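Long-range contact in SVP1-like protein 2 (Kluyveromyces lactis, PDB 4V16), which probably binds phosphoinositides through a PROPPIN beta-propeller and so associates with membranes: residues V194-V206 with R216-M230. Residues are numbered along the deposited sequence; the frame is centred on the assembly and turned at random.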
loop_
_atom_site.group_PDB
_atom_site.type_symbol
_atom_site.label_atom_id
_atom_site.label_comp_id
_atom_site.label_asym_id
_atom_site.label_seq_id
_atom_site.Cartn_x
_atom_site.Cartn_y
_atom_site.Cartn_z
ATOM N N VAL A 194 -11.001 -1.363 7.834
ATOM C CA VAL A 194 -9.649 -1.909 7.720
ATOM C C VAL A 194 -9.683 -3.410 7.448
ATOM O O VAL A 194 -10.318 -4.162 8.187
ATOM C CB VAL A 194 -8.820 -1.676 9.003
ATOM C CG1 VAL A 194 -7.463 -2.359 8.892
ATOM C CG2 VAL A 194 -8.638 -0.197 9.266
ATOM N N ALA A 195 -8.980 -3.839 6.404
ATOM C CA ALA A 195 -8.801 -5.261 6.126
ATOM C C ALA A 195 -7.529 -5.766 6.806
ATOM O O ALA A 195 -6.533 -5.045 6.875
ATOM C CB ALA A 195 -8.743 -5.507 4.630
ATOM N N THR A 196 -7.564 -7.004 7.294
ATOM C CA THR A 196 -6.452 -7.575 8.056
ATOM C C THR A 196 -6.182 -9.024 7.655
ATOM O O THR A 196 -7.089 -9.732 7.227
ATOM C CB THR A 196 -6.733 -7.527 9.575
ATOM O OG1 THR A 196 -7.245 -6.237 9.929
ATOM C CG2 THR A 196 -5.465 -7.795 10.370
ATOM N N CYS A 197 -4.931 -9.456 7.790
ATOM C CA CYS A 197 -4.575 -10.858 7.587
ATOM C C CYS A 197 -3.378 -11.247 8.449
ATOM O O CYS A 197 -2.762 -10.391 9.088
ATOM C CB CYS A 197 -4.263 -11.135 6.119
ATOM S SG CYS A 197 -2.727 -10.383 5.542
ATOM N N SER A 198 -3.052 -12.538 8.448
ATOM C CA SER A 198 -1.975 -13.070 9.281
ATOM C C SER A 198 -0.948 -13.847 8.472
ATOM O O SER A 198 -0.945 -13.818 7.242
ATOM C CB SER A 198 -2.551 -13.979 10.365
ATOM O OG SER A 198 -3.572 -13.317 11.082
ATOM N N GLN A 199 -0.076 -14.549 9.187
ATOM C CA GLN A 199 0.924 -15.400 8.566
ATOM C C GLN A 199 0.255 -16.558 7.840
ATOM O O GLN A 199 0.705 -16.977 6.773
ATOM C CB GLN A 199 1.898 -15.927 9.619
ATOM C CG GLN A 199 2.582 -14.834 10.420
ATOM C CD GLN A 199 3.506 -13.977 9.571
ATOM O OE1 GLN A 199 4.209 -14.483 8.695
ATOM N NE2 GLN A 199 3.506 -12.670 9.828
ATOM N N ASP A 200 -0.823 -17.074 8.426
ATOM C CA ASP A 200 -1.578 -18.160 7.818
ATOM C C ASP A 200 -2.123 -17.725 6.465
ATOM O O ASP A 200 -2.060 -18.471 5.489
ATOM C CB ASP A 200 -2.728 -18.602 8.729
ATOM C CG ASP A 200 -2.253 -19.050 10.099
ATOM O OD1 ASP A 200 -1.042 -19.317 10.256
ATOM O OD2 ASP A 200 -3.096 -19.142 11.019
ATOM N N GLY A 201 -2.656 -16.508 6.417
ATOM C CA GLY A 201 -3.245 -15.974 5.204
ATOM C C GLY A 201 -4.523 -16.697 4.825
ATOM O O GLY A 201 -4.999 -16.581 3.695
ATOM N N THR A 202 -5.084 -17.444 5.774
ATOM C CA THR A 202 -6.303 -18.207 5.529
ATOM C C THR A 202 -7.549 -17.349 5.727
ATOM O O THR A 202 -8.536 -17.503 5.007
ATOM C CB THR A 202 -6.388 -19.436 6.452
ATOM O OG1 THR A 202 -6.157 -19.039 7.809
ATOM C CG2 THR A 202 -5.356 -20.476 6.050
ATOM N N LEU A 203 -7.490 -16.443 6.700
ATOM C CA LEU A 203 -8.628 -15.596 7.044
ATOM C C LEU A 203 -8.311 -14.119 6.837
ATOM O O LEU A 203 -7.253 -13.638 7.245
ATOM C CB LEU A 203 -9.048 -15.834 8.495
ATOM C CG LEU A 203 -9.256 -17.292 8.907
ATOM C CD1 LEU A 203 -9.532 -17.385 10.400
ATOM C CD2 LEU A 203 -10.386 -17.927 8.111
ATOM N N ILE A 204 -9.242 -13.411 6.206
ATOM C CA ILE A 204 -9.125 -11.975 5.988
ATOM C C ILE A 204 -10.291 -11.265 6.668
ATOM O O ILE A 204 -11.432 -11.355 6.213
ATOM C CB ILE A 204 -9.109 -11.629 4.487
ATOM C CG1 ILE A 204 -7.916 -12.302 3.805
ATOM C CG2 ILE A 204 -9.048 -10.118 4.281
ATOM C CD1 ILE A 204 -8.061 -12.404 2.310
ATOM N N ARG A 205 -9.996 -10.560 7.758
ATOM C CA ARG A 205 -11.032 -9.917 8.560
ATOM C C ARG A 205 -11.147 -8.430 8.247
ATOM O O ARG A 205 -10.162 -7.784 7.891
ATOM C CB ARG A 205 -10.747 -10.113 10.049
ATOM C CG ARG A 205 -10.730 -11.570 10.484
ATOM C CD ARG A 205 -11.079 -11.712 11.957
ATOM N NE ARG A 205 -11.213 -13.113 12.355
ATOM C CZ ARG A 205 -10.275 -13.825 12.979
ATOM N NH1 ARG A 205 -9.106 -13.284 13.301
ATOM N NH2 ARG A 205 -10.512 -15.093 13.290
ATOM N N VAL A 206 -12.362 -7.904 8.378
ATOM C CA VAL A 206 -12.639 -6.490 8.141
ATOM C C VAL A 206 -13.254 -5.860 9.388
ATOM O O VAL A 206 -14.240 -6.367 9.921
ATOM C CB VAL A 206 -13.590 -6.292 6.947
ATOM C CG1 VAL A 206 -13.844 -4.810 6.699
ATOM C CG2 VAL A 206 -13.016 -6.946 5.700
ATOM N N ARG A 216 -16.751 -8.151 8.662
ATOM C CA ARG A 216 -16.781 -9.353 7.839
ATOM C C ARG A 216 -15.541 -10.219 8.025
ATOM O O ARG A 216 -14.497 -9.748 8.474
ATOM C CB ARG A 216 -16.918 -8.981 6.363
ATOM C CG ARG A 216 -17.899 -9.851 5.589
ATOM C CD ARG A 216 -18.976 -9.012 4.935
ATOM N NE ARG A 216 -19.646 -8.128 5.889
ATOM C CZ ARG A 216 -20.697 -7.362 5.599
ATOM N NH1 ARG A 216 -21.218 -7.370 4.380
ATOM N NH2 ARG A 216 -21.232 -6.588 6.534
ATOM N N GLU A 217 -15.677 -11.490 7.661
ATOM C CA GLU A 217 -14.586 -12.450 7.740
ATOM C C GLU A 217 -14.586 -13.325 6.494
ATOM O O GLU A 217 -15.501 -14.121 6.286
ATOM C CB GLU A 217 -14.713 -13.308 9.002
ATOM C CG GLU A 217 -13.618 -14.355 9.162
ATOM C CD GLU A 217 -13.778 -15.178 10.429
ATOM O OE1 GLU A 217 -14.108 -14.594 11.484
ATOM O OE2 GLU A 217 -13.579 -16.411 10.367
ATOM N N PHE A 218 -13.556 -13.164 5.669
ATOM C CA PHE A 218 -13.434 -13.913 4.425
ATOM C C PHE A 218 -12.513 -15.117 4.581
ATOM O O PHE A 218 -11.693 -15.171 5.498
ATOM C CB PHE A 218 -12.915 -13.006 3.311
ATOM C CG PHE A 218 -13.798 -11.827 3.030
ATOM C CD1 PHE A 218 -15.043 -12.001 2.446
ATOM C CD2 PHE A 218 -13.380 -10.542 3.337
ATOM C CE1 PHE A 218 -15.858 -10.919 2.184
ATOM C CE2 PHE A 218 -14.190 -9.455 3.075
ATOM C CZ PHE A 218 -15.430 -9.644 2.497
ATOM N N ARG A 219 -12.657 -16.079 3.677
ATOM C CA ARG A 219 -11.811 -17.264 3.659
ATOM C C ARG A 219 -11.108 -17.368 2.307
ATOM O O ARG A 219 -11.738 -17.659 1.290
ATOM C CB ARG A 219 -12.641 -18.517 3.943
ATOM C CG ARG A 219 -11.818 -19.772 4.158
ATOM C CD ARG A 219 -12.443 -20.665 5.218
ATOM N NE ARG A 219 -11.661 -21.879 5.438
ATOM C CZ ARG A 219 -10.502 -21.917 6.090
ATOM N NH1 ARG A 219 -9.972 -20.807 6.587
ATOM N NH2 ARG A 219 -9.865 -23.071 6.240
ATOM N N ARG A 220 -9.803 -17.112 2.299
ATOM C CA ARG A 220 -9.033 -17.124 1.059
ATOM C C ARG A 220 -8.876 -18.542 0.523
ATOM O O ARG A 220 -8.999 -18.774 -0.676
ATOM C CB ARG A 220 -7.655 -16.496 1.274
ATOM C CG ARG A 220 -6.798 -16.421 0.008
ATOM C CD ARG A 220 -5.326 -16.629 0.311
ATOM N NE ARG A 220 -5.068 -17.902 0.984
ATOM C CZ ARG A 220 -4.941 -19.073 0.366
ATOM N NH1 ARG A 220 -5.052 -19.156 -0.953
ATOM N NH2 ARG A 220 -4.706 -20.169 1.074
ATOM N N GLY A 221 -8.595 -19.483 1.416
ATOM C CA GLY A 221 -8.387 -20.865 1.027
ATOM C C GLY A 221 -8.150 -21.735 2.243
ATOM O O GLY A 221 -8.099 -21.236 3.366
ATOM N N LEU A 222 -8.001 -23.037 2.023
ATOM C CA LEU A 222 -7.799 -23.970 3.124
ATOM C C LEU A 222 -6.339 -23.997 3.557
ATOM O O LEU A 222 -6.036 -24.002 4.751
ATOM C CB LEU A 222 -8.253 -25.375 2.726
ATOM C CG LEU A 222 -9.746 -25.551 2.442
ATOM C CD1 LEU A 222 -10.018 -26.975 2.001
ATOM C CD2 LEU A 222 -10.585 -25.203 3.662
ATOM N N ASP A 223 -5.436 -24.012 2.581
ATOM C CA ASP A 223 -4.009 -24.097 2.866
ATOM C C ASP A 223 -3.444 -22.727 3.220
ATOM O O ASP A 223 -4.006 -21.695 2.851
ATOM C CB ASP A 223 -3.251 -24.701 1.678
ATOM C CG ASP A 223 -3.683 -24.120 0.341
ATOM O OD1 ASP A 223 -4.085 -22.938 0.294
ATOM O OD2 ASP A 223 -3.619 -24.855 -0.668
ATOM N N ARG A 224 -2.330 -22.726 3.942
ATOM C CA ARG A 224 -1.712 -21.491 4.402
ATOM C C ARG A 224 -0.795 -20.893 3.341
ATOM O O ARG A 224 -0.035 -21.604 2.682
ATOM C CB ARG A 224 -0.931 -21.741 5.692
ATOM C CG ARG A 224 -1.817 -22.026 6.891
ATOM C CD ARG A 224 -1.002 -22.432 8.107
ATOM N NE ARG A 224 -0.274 -23.677 7.884
ATOM C CZ ARG A 224 0.450 -24.300 8.809
ATOM N NH1 ARG A 224 0.548 -23.798 10.033
ATOM N NH2 ARG A 224 1.077 -25.428 8.508
ATOM N N THR A 225 -0.882 -19.575 3.190
ATOM C CA THR A 225 -0.078 -18.837 2.226
ATOM C C THR A 225 0.302 -17.483 2.801
ATOM O O THR A 225 -0.374 -16.968 3.690
ATOM C CB THR A 225 -0.834 -18.615 0.901
ATOM O OG1 THR A 225 -2.087 -17.973 1.167
ATOM C CG2 THR A 225 -1.081 -19.935 0.183
ATOM N N SER A 226 1.387 -16.908 2.295
ATOM C CA SER A 226 1.734 -15.535 2.625
ATOM C C SER A 226 1.053 -14.604 1.628
ATOM O O SER A 226 1.100 -14.834 0.419
ATOM C CB SER A 226 3.251 -15.329 2.612
ATOM O OG SER A 226 3.795 -15.615 1.336
ATOM N N ILE A 227 0.413 -13.562 2.145
ATOM C CA ILE A 227 -0.333 -12.625 1.313
ATOM C C ILE A 227 0.563 -11.480 0.849
ATOM O O ILE A 227 1.179 -10.788 1.659
ATOM C CB ILE A 227 -1.551 -12.081 2.076
ATOM C CG1 ILE A 227 -2.582 -13.200 2.243
ATOM C CG2 ILE A 227 -2.180 -10.902 1.344
ATOM C CD1 ILE A 227 -3.602 -12.940 3.323
ATOM N N ILE A 228 0.617 -11.286 -0.465
ATOM C CA ILE A 228 1.534 -10.328 -1.073
ATOM C C ILE A 228 0.985 -8.907 -1.038
ATOM O O ILE A 228 1.724 -7.962 -0.757
ATOM C CB ILE A 228 1.841 -10.700 -2.536
ATOM C CG1 ILE A 228 2.286 -12.162 -2.641
ATOM C CG2 ILE A 228 2.902 -9.773 -3.116
ATOM C CD1 ILE A 228 3.491 -12.509 -1.793
ATOM N N ASP A 229 -0.300 -8.750 -1.341
ATOM C CA ASP A 229 -0.915 -7.427 -1.297
ATOM C C ASP A 229 -2.440 -7.473 -1.220
ATOM O O ASP A 229 -3.072 -8.432 -1.666
ATOM C CB ASP A 229 -0.495 -6.611 -2.524
ATOM C CG ASP A 229 -0.768 -5.125 -2.361
ATOM O OD1 ASP A 229 -0.682 -4.623 -1.220
ATOM O OD2 ASP A 229 -1.063 -4.458 -3.373
ATOM N N MET A 230 -3.008 -6.420 -0.637
ATOM C CA MET A 230 -4.451 -6.197 -0.605
ATOM C C MET A 230 -4.755 -4.799 -1.119
ATOM O O MET A 230 -3.901 -3.914 -1.071
ATOM C CB MET A 230 -5.004 -6.341 0.811
ATOM C CG MET A 230 -4.955 -7.736 1.386
ATOM S SD MET A 230 -5.482 -7.716 3.108
ATOM C CE MET A 230 -5.798 -9.455 3.371
#
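Arg220 reaches to the turn before strand 203-206, where its NE donates a hydrogen bond to Gly201 O (3.0 Å); the oxygen lies in the guanidinium plane, the donor above the carbonyl plane. The side chain leaves with CG anti to the backbone N (chi1 -178°) and bends twice further out, which turns NH2 to Asp223 OD1 in a 2.9 Å salt bridge; Asp223 in turn pairs with Lys245. With alanine in its place, Gly201 O would probably lose its side-chain donor and Asp223 keep Lys245 as its charged partner, so the 220-225 loop could shift. Glycine suits position 201, whose positive phi other residues adopt less readily. Beside it, Thr225 N donates to Asp200 O (2.8 Å).

Strands 203-206 and 216-219 pair antiparallel: Phe218 N meets Ile204 O at 2.8 Å. On the face of Leu203 and Arg205, Arg205 NE gives Glu217 OE1 a weak, nearly straight bond (3.4 Å) within a salt bridge, the planes 83° apart, while Arg205 NH1 turns to Ala177 O. Against the other face, that of Ile204 and Phe218, the next blade lays unbranched Met230, its CE tip to tip with Ile204, 3.4 Å from CG2; Ile227 CD1 lies against Cys197 CB. Leu239 and Val241 extend this apolar layer. The chain passes from outer strand 214-219 of one blade to inner strand 227-232 of the next, and these apolar contacts pack adjacent blades of a seven-bladed beta-propeller.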